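Long-range contacts in putative mandelate racemase (Zymomonas mobilis, PDB 2OX4), which binds magnesium in an enolase-superfamily active site and probably acts as a lyase, perhaps a dehydratase: residues 150-155 against 201-206; 252-256 against 281-285; 340-344 against 361-367. One frame throughout, in Å; residues are numbered along the deposited sequence.

Contact 1 of 3, residues 150-155 against 201-206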
loop_
_atom_site.group_PDB
_atom_site.type_symbol
_atom_site.label_atom_id
_atom_site.label_comp_id
_atom_site.label_asym_id
_atom_site.label_seq_id
_atom_site.Cartn_x
_atom_site.Cartn_y
_atom_site.Cartn_z
ATOM N N TYR C 150 46.423 1.112 2.292
ATOM C CA TYR C 150 45.236 0.269 2.189
ATOM C C TYR C 150 45.531 -1.035 1.433
ATOM O O TYR C 150 45.215 -2.119 1.923
ATOM C CB TYR C 150 44.068 1.063 1.572
ATOM C CG TYR C 150 43.487 2.088 2.528
ATOM C CD1 TYR C 150 42.282 1.853 3.190
ATOM C CD2 TYR C 150 44.150 3.287 2.783
ATOM C CE1 TYR C 150 41.760 2.785 4.085
ATOM C CE2 TYR C 150 43.633 4.225 3.670
ATOM C CZ TYR C 150 42.429 3.968 4.308
ATOM O OH TYR C 150 41.932 4.895 5.188
ATOM N N ALA C 151 46.166 -0.929 0.267
ATOM C CA ALA C 151 46.631 -2.108 -0.464
ATOM C C ALA C 151 47.572 -2.992 0.375
ATOM O O ALA C 151 47.413 -4.214 0.386
ATOM C CB ALA C 151 47.268 -1.716 -1.780
ATOM N N GLU C 152 48.505 -2.365 1.097
ATOM C CA GLU C 152 49.496 -3.062 1.943
ATOM C C GLU C 152 48.844 -3.876 3.064
ATOM O O GLU C 152 49.214 -5.027 3.289
ATOM C CB GLU C 152 50.458 -2.053 2.594
ATOM C CG GLU C 152 51.673 -1.650 1.768
ATOM C CD GLU C 152 52.366 -0.391 2.317
ATOM O OE1 GLU C 152 52.949 0.371 1.512
ATOM O OE2 GLU C 152 52.325 -0.165 3.549
ATOM N N GLU C 153 47.885 -3.269 3.765
ATOM C CA GLU C 153 47.178 -3.945 4.852
ATOM C C GLU C 153 46.370 -5.129 4.319
ATOM O O GLU C 153 46.346 -6.195 4.952
ATOM C CB GLU C 153 46.270 -2.983 5.635
ATOM C CG GLU C 153 46.980 -1.849 6.391
ATOM C CD GLU C 153 48.296 -2.271 7.016
ATOM O OE1 GLU C 153 49.367 -1.886 6.486
ATOM O OE2 GLU C 153 48.251 -2.987 8.037
ATOM N N ALA C 154 45.728 -4.939 3.162
ATOM C CA ALA C 154 44.993 -6.005 2.495
ATOM C C ALA C 154 45.903 -7.186 2.164
ATOM O O ALA C 154 45.555 -8.337 2.419
ATOM C CB ALA C 154 44.320 -5.489 1.232
ATOM N N LEU C 155 47.077 -6.891 1.607
ATOM C CA LEU C 155 48.057 -7.932 1.290
ATOM C C LEU C 155 48.580 -8.698 2.503
ATOM O O LEU C 155 48.799 -9.906 2.400
ATOM C CB LEU C 155 49.209 -7.370 0.454
ATOM C CG LEU C 155 48.859 -6.980 -0.983
ATOM C CD1 LEU C 155 50.040 -6.259 -1.634
ATOM C CD2 LEU C 155 48.447 -8.194 -1.806
ATOM N N ALA C 201 42.886 0.461 -5.232
ATOM C CA ALA C 201 44.205 0.011 -4.766
ATOM C C ALA C 201 44.153 -1.401 -4.182
ATOM O O ALA C 201 44.983 -2.257 -4.519
ATOM C CB ALA C 201 44.765 0.980 -3.739
ATOM N N ILE C 202 43.180 -1.629 -3.303
ATOM C CA ILE C 202 42.997 -2.935 -2.682
ATOM C C ILE C 202 42.654 -3.995 -3.728
ATOM O O ILE C 202 43.277 -5.054 -3.745
ATOM C CB ILE C 202 41.932 -2.906 -1.564
ATOM C CG1 ILE C 202 42.422 -2.079 -0.367
ATOM C CG2 ILE C 202 41.606 -4.314 -1.104
ATOM C CD1 ILE C 202 41.281 -1.570 0.562
ATOM N N ARG C 203 41.688 -3.707 -4.606
ATOM C CA ARG C 203 41.247 -4.671 -5.624
ATOM C C ARG C 203 42.373 -5.045 -6.599
ATOM O O ARG C 203 42.550 -6.222 -6.950
ATOM C CB ARG C 203 40.033 -4.146 -6.402
ATOM C CG ARG C 203 39.609 -4.990 -7.615
ATOM C CD ARG C 203 39.170 -6.419 -7.238
ATOM N NE ARG C 203 37.865 -6.460 -6.559
ATOM C CZ ARG C 203 37.526 -7.337 -5.614
ATOM N NH1 ARG C 203 38.391 -8.261 -5.205
ATOM N NH2 ARG C 203 36.312 -7.282 -5.062
ATOM N N ASN C 204 43.114 -4.040 -7.042
ATOM C CA ASN C 204 44.325 -4.271 -7.841
ATOM C C ASN C 204 45.357 -5.162 -7.143
ATOM O O ASN C 204 45.986 -6.009 -7.791
ATOM C CB ASN C 204 44.967 -2.933 -8.227
ATOM C CG ASN C 204 44.203 -2.209 -9.333
ATOM O OD1 ASN C 204 43.380 -2.801 -10.033
ATOM N ND2 ASN C 204 44.508 -0.923 -9.512
ATOM N N ALA C 205 45.544 -4.956 -5.844
ATOM C CA ALA C 205 46.517 -5.724 -5.063
ATOM C C ALA C 205 46.085 -7.174 -4.815
ATOM O O ALA C 205 46.889 -8.096 -4.980
ATOM C CB ALA C 205 46.837 -5.025 -3.754
ATOM N N VAL C 206 44.826 -7.379 -4.425
ATOM C CA VAL C 206 44.371 -8.704 -3.994
ATOM C C VAL C 206 43.776 -9.578 -5.111
ATOM O O VAL C 206 43.637 -10.794 -4.940
ATOM C CB VAL C 206 43.388 -8.643 -2.781
ATOM C CG1 VAL C 206 44.001 -7.895 -1.619
ATOM C CG2 VAL C 206 42.033 -8.014 -3.186
#

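Contact 2 of 3, residues 252-256 against 281-285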
loop_
_atom_site.group_PDB
_atom_site.type_symbol
_atom_site.label_atom_id
_atom_site.label_comp_id
_atom_site.label_asym_id
_atom_site.label_seq_id
_atom_site.Cartn_x
_atom_site.Cartn_y
_atom_site.Cartn_z
ATOM N N LEU C 252 16.488 2.760 4.517
ATOM C CA LEU C 252 17.321 1.728 3.881
ATOM C C LEU C 252 16.629 1.094 2.677
ATOM O O LEU C 252 17.275 0.794 1.673
ATOM C CB LEU C 252 17.783 0.675 4.890
ATOM C CG LEU C 252 19.018 -0.133 4.462
ATOM C CD1 LEU C 252 20.247 0.776 4.404
ATOM C CD2 LEU C 252 19.256 -1.245 5.465
ATOM N N LYS C 253 15.311 0.924 2.755
ATOM C CA LYS C 253 14.540 0.518 1.576
ATOM C C LYS C 253 14.698 1.523 0.417
ATOM O O LYS C 253 14.902 1.130 -0.748
ATOM C CB LYS C 253 13.059 0.321 1.938
ATOM C CG LYS C 253 12.224 -0.273 0.814
ATOM C CD LYS C 253 10.751 -0.257 1.140
ATOM C CE LYS C 253 9.957 -0.797 -0.042
ATOM N NZ LYS C 253 8.501 -0.559 0.112
ATOM N N GLU C 254 14.614 2.817 0.734
ATOM C CA GLU C 254 14.826 3.871 -0.270
ATOM C C GLU C 254 16.238 3.824 -0.858
ATOM O O GLU C 254 16.406 3.943 -2.079
ATOM C CB GLU C 254 14.541 5.252 0.317
ATOM C CG GLU C 254 13.158 5.387 0.934
ATOM C CD GLU C 254 12.006 5.322 -0.069
ATOM O OE1 GLU C 254 10.853 5.176 0.391
ATOM O OE2 GLU C 254 12.233 5.425 -1.296
ATOM N N ALA C 255 17.242 3.631 0.001
ATOM C CA ALA C 255 18.631 3.463 -0.448
ATOM C C ALA C 255 18.760 2.292 -1.424
ATOM O O ALA C 255 19.393 2.419 -2.485
ATOM C CB ALA C 255 19.570 3.266 0.753
ATOM N N LYS C 256 18.151 1.163 -1.071
ATOM C CA LYS C 256 18.264 -0.059 -1.888
ATOM C C LYS C 256 17.680 0.101 -3.290
ATOM O O LYS C 256 18.136 -0.550 -4.228
ATOM C CB LYS C 256 17.634 -1.264 -1.193
ATOM C CG LYS C 256 17.778 -2.569 -1.978
ATOM C CD LYS C 256 17.332 -3.790 -1.175
ATOM C CE LYS C 256 18.517 -4.461 -0.486
ATOM N NZ LYS C 256 19.376 -5.164 -1.492
ATOM N N ASP C 281 10.714 -4.897 4.831
ATOM C CA ASP C 281 11.105 -4.137 3.639
ATOM C C ASP C 281 12.084 -4.893 2.745
ATOM O O ASP C 281 12.400 -4.429 1.633
ATOM C CB ASP C 281 11.788 -2.841 4.043
ATOM C CG ASP C 281 10.836 -1.840 4.661
ATOM O OD1 ASP C 281 11.339 -0.895 5.284
ATOM O OD2 ASP C 281 9.605 -1.987 4.520
ATOM N N ARG C 282 12.583 -6.023 3.250
ATOM C CA ARG C 282 13.677 -6.792 2.632
ATOM C C ARG C 282 14.890 -5.917 2.241
ATOM O O ARG C 282 15.457 -6.055 1.155
ATOM C CB ARG C 282 13.153 -7.668 1.467
ATOM C CG ARG C 282 14.159 -8.693 0.867
ATOM C CD ARG C 282 14.874 -9.505 1.936
ATOM N NE ARG C 282 15.983 -10.350 1.445
ATOM C CZ ARG C 282 17.146 -9.894 0.964
ATOM N NH1 ARG C 282 18.102 -10.756 0.620
ATOM N NH2 ARG C 282 17.368 -8.589 0.825
ATOM N N SER C 283 15.264 -4.989 3.120
ATOM C CA SER C 283 16.265 -3.995 2.767
ATOM C C SER C 283 17.698 -4.383 3.153
ATOM O O SER C 283 18.636 -3.719 2.721
ATOM C CB SER C 283 15.908 -2.635 3.381
ATOM O OG SER C 283 15.786 -2.752 4.788
ATOM N N ILE C 284 17.851 -5.413 3.991
ATOM C CA ILE C 284 19.189 -5.913 4.418
ATOM C C ILE C 284 19.406 -7.315 3.838
ATOM O O ILE C 284 18.561 -8.213 4.014
ATOM C CB ILE C 284 19.329 -6.003 5.966
ATOM C CG1 ILE C 284 19.122 -4.635 6.631
ATOM C CG2 ILE C 284 20.715 -6.475 6.347
ATOM C CD1 ILE C 284 19.156 -4.688 8.158
ATOM N N ASP C 285 20.533 -7.498 3.151
ATOM C CA ASP C 285 20.915 -8.796 2.579
ATOM C C ASP C 285 21.707 -9.656 3.565
ATOM O O ASP C 285 21.610 -10.889 3.557
ATOM C CB ASP C 285 21.719 -8.558 1.295
ATOM C CG ASP C 285 20.895 -7.830 0.243
ATOM O OD1 ASP C 285 21.160 -6.636 -0.006
ATOM O OD2 ASP C 285 19.934 -8.445 -0.270
HETATM O O HOH W 1 7.974 -3.075 2.102
#

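Contact 3 of 3, residues 340-344 against 361-367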
loop_
_atom_site.group_PDB
_atom_site.type_symbol
_atom_site.label_atom_id
_atom_site.label_comp_id
_atom_site.label_asym_id
_atom_site.label_seq_id
_atom_site.Cartn_x
_atom_site.Cartn_y
_atom_site.Cartn_z
ATOM N N ILE C 340 29.547 -15.233 6.764
ATOM C CA ILE C 340 31.004 -15.057 6.948
ATOM C C ILE C 340 31.232 -14.546 8.375
ATOM O O ILE C 340 30.310 -13.996 8.997
ATOM C CB ILE C 340 31.603 -14.101 5.876
ATOM C CG1 ILE C 340 33.136 -14.217 5.825
ATOM C CG2 ILE C 340 31.099 -12.653 6.052
ATOM C CD1 ILE C 340 33.760 -13.497 4.638
ATOM N N HIS C 341 32.425 -14.775 8.917
ATOM C CA HIS C 341 32.746 -14.338 10.281
ATOM C C HIS C 341 33.701 -13.133 10.278
ATOM O O HIS C 341 34.694 -13.109 9.550
ATOM C CB HIS C 341 33.349 -15.494 11.096
ATOM C CG HIS C 341 33.740 -15.097 12.487
ATOM N ND1 HIS C 341 32.887 -15.220 13.562
ATOM C CD2 HIS C 341 34.879 -14.544 12.972
ATOM C CE1 HIS C 341 33.485 -14.772 14.650
ATOM N NE2 HIS C 341 34.696 -14.355 14.321
ATOM N N GLU C 342 33.388 -12.135 11.096
ATOM C CA GLU C 342 34.206 -10.938 11.220
ATOM C C GLU C 342 35.315 -11.179 12.234
ATOM O O GLU C 342 35.046 -11.477 13.409
ATOM C CB GLU C 342 33.358 -9.770 11.714
ATOM C CG GLU C 342 34.184 -8.520 11.944
ATOM C CD GLU C 342 33.358 -7.313 12.349
ATOM O OE1 GLU C 342 32.247 -7.475 12.914
ATOM O OE2 GLU C 342 33.841 -6.192 12.106
ATOM N N HIS C 343 36.562 -11.023 11.796
ATOM C CA HIS C 343 37.668 -11.095 12.749
ATOM C C HIS C 343 38.352 -9.742 12.868
ATOM O O HIS C 343 39.028 -9.292 11.937
ATOM C CB HIS C 343 38.659 -12.210 12.388
ATOM C CG HIS C 343 39.696 -12.445 13.443
ATOM N ND1 HIS C 343 39.372 -12.751 14.750
ATOM C CD2 HIS C 343 41.050 -12.399 13.392
ATOM C CE1 HIS C 343 40.483 -12.893 15.455
ATOM N NE2 HIS C 343 41.512 -12.669 14.659
ATOM N N HIS C 344 38.129 -9.092 14.014
ATOM C CA HIS C 344 38.441 -7.678 14.185
ATOM C C HIS C 344 39.908 -7.521 14.517
ATOM O O HIS C 344 40.483 -8.336 15.258
ATOM C CB HIS C 344 37.581 -7.057 15.288
ATOM C CG HIS C 344 37.457 -5.568 15.194
ATOM N ND1 HIS C 344 38.514 -4.714 15.433
ATOM C CD2 HIS C 344 36.393 -4.777 14.910
ATOM C CE1 HIS C 344 38.110 -3.463 15.293
ATOM N NE2 HIS C 344 36.827 -3.473 14.977
ATOM N N GLN C 361 42.121 -17.830 17.361
ATOM C CA GLN C 361 42.482 -17.104 16.138
ATOM C C GLN C 361 42.222 -17.983 14.925
ATOM O O GLN C 361 42.288 -19.209 15.021
ATOM C CB GLN C 361 43.961 -16.681 16.165
ATOM C CG GLN C 361 44.310 -15.609 17.199
ATOM C CD GLN C 361 43.719 -14.252 16.867
ATOM O OE1 GLN C 361 43.641 -13.859 15.698
ATOM N NE2 GLN C 361 43.308 -13.523 17.897
ATOM N N PRO C 362 41.907 -17.366 13.768
ATOM C CA PRO C 362 41.711 -18.163 12.570
ATOM C C PRO C 362 43.008 -18.856 12.152
ATOM O O PRO C 362 44.096 -18.384 12.492
ATOM C CB PRO C 362 41.314 -17.125 11.520
ATOM C CG PRO C 362 40.786 -15.986 12.309
ATOM C CD PRO C 362 41.691 -15.937 13.495
ATOM N N VAL C 363 42.869 -19.974 11.457
ATOM C CA VAL C 363 43.989 -20.640 10.781
ATOM C C VAL C 363 43.726 -20.664 9.278
ATOM O O VAL C 363 42.724 -21.233 8.818
ATOM C CB VAL C 363 44.155 -22.093 11.296
ATOM C CG1 VAL C 363 45.329 -22.801 10.609
ATOM C CG2 VAL C 363 44.305 -22.114 12.819
ATOM N N LYS C 364 44.626 -20.044 8.512
ATOM C CA LYS C 364 44.460 -19.902 7.057
ATOM C C LYS C 364 43.068 -19.364 6.678
ATOM O O LYS C 364 42.408 -19.885 5.781
ATOM C CB LYS C 364 44.766 -21.222 6.328
ATOM C CG LYS C 364 46.250 -21.609 6.303
ATOM C CD LYS C 364 47.034 -20.799 5.265
ATOM C CE LYS C 364 48.153 -19.981 5.916
ATOM N NZ LYS C 364 48.724 -18.945 5.003
ATOM N N GLY C 365 42.634 -18.331 7.397
ATOM C CA GLY C 365 41.369 -17.646 7.119
ATOM C C GLY C 365 40.107 -18.410 7.508
ATOM O O GLY C 365 39.002 -18.044 7.092
ATOM N N ARG C 366 40.266 -19.468 8.301
ATOM C CA ARG C 366 39.143 -20.311 8.740
ATOM C C ARG C 366 39.054 -20.340 10.271
ATOM O O ARG C 366 40.075 -20.418 10.953
ATOM C CB ARG C 366 39.304 -21.759 8.240
ATOM C CG ARG C 366 39.580 -21.942 6.753
ATOM C CD ARG C 366 38.501 -21.325 5.862
ATOM N NE ARG C 366 37.244 -22.078 5.860
ATOM C CZ ARG C 366 36.231 -21.822 5.037
ATOM N NH1 ARG C 366 35.122 -22.553 5.094
ATOM N NH2 ARG C 366 36.329 -20.838 4.147
ATOM N N TYR C 367 37.833 -20.311 10.806
ATOM C CA TYR C 367 37.613 -20.536 12.236
ATOM C C TYR C 367 36.952 -21.887 12.521
ATOM O O TYR C 367 36.029 -22.294 11.820
ATOM C CB TYR C 367 36.707 -19.438 12.809
ATOM C CG TYR C 367 37.366 -18.443 13.751
ATOM C CD1 TYR C 367 37.111 -17.083 13.618
ATOM C CD2 TYR C 367 38.219 -18.857 14.782
ATOM C CE1 TYR C 367 37.672 -16.150 14.477
ATOM C CE2 TYR C 367 38.797 -17.926 15.646
ATOM C CZ TYR C 367 38.519 -16.578 15.485
ATOM O OH TYR C 367 39.066 -15.629 16.320
#

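Contact 1 of 3, residues 150-155 against 201-206
Ala-151 and Ile-202 lie where two helices of the TIM-barrel-like C-terminal domain of the enolase superfamily come together, their CA atoms 4.3 Å apart. The axes of segments 150-155 and 201-206 approach to 8.2 Å and cross at -40°, and the methyl-sized side chains of Ala-151, Ala-154, Ala-201 and Ala-205 allow this closeness. The interaction is van der Waals throughout. Methyl meets methyl along one side of the interface: CB of Ala-151 reaches CB of Ala-205 at 3.9 Å, and CB of Ala-201 lies slightly farther from that Ala-151 methyl. One turn on, CB of Ala-154 rests against two branched residues, 3.8 Å from Ile-202 CG2 and 3.7 Å from Val-206 CG1. The larger side chains fill in around the alanines. Ile-202 places CG1 beside its own backbone N (chi1 -68°), which carries CG1 to 3.6 Å from the carbonyl oxygen of Tyr-150 and sets CD1 near CB of that tyrosine, at the edge of its ring and close to the ring plane. The tyrosine hydroxyl leads away from the helix pair to bond with the backbone oxygen of Lys-144. CG2, on the other branch of Ile-202, turns to Ala-154. An alanine in place of Ile-202 would probably leave a gap beside Tyr-150 and Ala-154, since CG1, CD1 and CG2, which fill it, would be gone. Apolar carbon also packs on backbone: Leu-155 CD2 lies 3.5 Å from the carbonyl oxygen of Ala-205, while its CG and CD1 cover the CB of the same alanine. Helices 147-159 and 189-206 thus lie side by side over the barrel strands: Ile-202 touches Ile-212 of strand 211-215, and both Ile-202 and Tyr-150 touch Val-167 of strand 164-167.

Contact 2 of 3, residues 252-256 against 281-285
Lys-256 and Asp-285 form a salt bridge between barrel helix 250-258 and the loop that carries the chain from helix 271-280 into strand 286-287. That loop starts with a Schellman motif, in which Arg-282 leaves the helix with positive phi. Lys-256 NZ donates to Asp-285 OD1 at 2.7 Å, and OD1 receives it on its syn lone pair, on the side of the other oxygen. The lysine leaves its helix with CG anti to the backbone N (chi1 -178°), then bends at its last two torsions to reach the carboxylate. Arg-282 grips the second oxygen with both terminal nitrogens: NH2 bonds Asp-285 OD2 at 2.8 Å and NH1 bonds the same atom at 3.1 Å. OD2 lies in the guanidinium plane, yet NH2 meets it from well above the carboxylate plane. Apolar packing continues beside this network. Leu-252 CD2 touches Ile-284 CG1 at 3.6 Å, the two side chains crossing at about a right angle, and Ser-283 CB fits against the backbone of Leu-252 and Lys-253. At the outer side, the extended chain of Lys-253 passes across the carboxylate of Asp-281, Lys-253 CD lying 3.9 Å from Asp-281 CG, and a water accepts from Lys-253 NZ and donates to Asp-281 OD2. Val-223 of a second subunit packs on Arg-282 and Asp-285, and Leu-263 N gives Asp-285 OD1 a further bond. A carboxylate held by lysine, arginine and a backbone N-H is likely to stay ionised, and its charge should ease the nearness of the two cations. The carbonyl oxygen of Ser-283 is buried with no hydrogen-bond partner; Lys-256 CE, 3.3 Å from it, may offset a little of that cost, being polarised by the adjoining ammonium.

Contact 3 of 3, residues 340-344 against 361-367
His-341, His-343 and Tyr-367 form an aromatic cluster in the TIM-barrel-like domain, between strand 341-344 and segment 361-367, whose type I' beta turn runs from Val-363 to Arg-366. Two residues apart on the strand, both histidines point toward the second segment. Tyr-367 turns an edge to the face of each in offset edge-to-face pairs, with planes nearly perpendicular in both. Its ring centroid lies 5.0 Å from that of His-341 and 5.5 Å from that of His-343. The closest atoms of the first pair are His-341 CD2 and Tyr-367 CD1, at 3.4 Å. A CH-pi contact adds to the cluster, with Pro-362 CD lying over a face of His-343, 3.6 Å from the ring centroid. Polar bonds fix the rings. Glu-325 of helix 322-333 bonds both His-341 NE2 and His-343 ND1 through one oxygen, Glu-332 takes His-341 ND1, and the hydroxyl of Tyr-367 bonds the backbone oxygen of Tyr-360. The hydrogen bond across the contact is bent: His-343 NE2 donates to Gln-361 OE1 at 2.7 Å with an N-H...O angle of 138°, the donor tilted out of the carbonyl plane.

All three contacts lie in the barrel domain, but each ties different elements. Contact 1 pairs two neighbouring outer helices, contact 2 sets a helix against the loop entering a later strand, and contact 3 joins a barrel strand to a turn-bearing segment. Contacts 2 and 3 are buried, and contact 1 only partly so. Their chemistry follows suit: alanine methyls and branched apolar side chains between the helices, a salt-bridge network beside a subunit interface, and an aromatic cluster nearest the chain's centre. Contacts 1 and 3 lie on the same side of that centre, about 9 Å apart at their nearest atoms; contacts 1 and 2 are about 16 Å apart, likewise without touching.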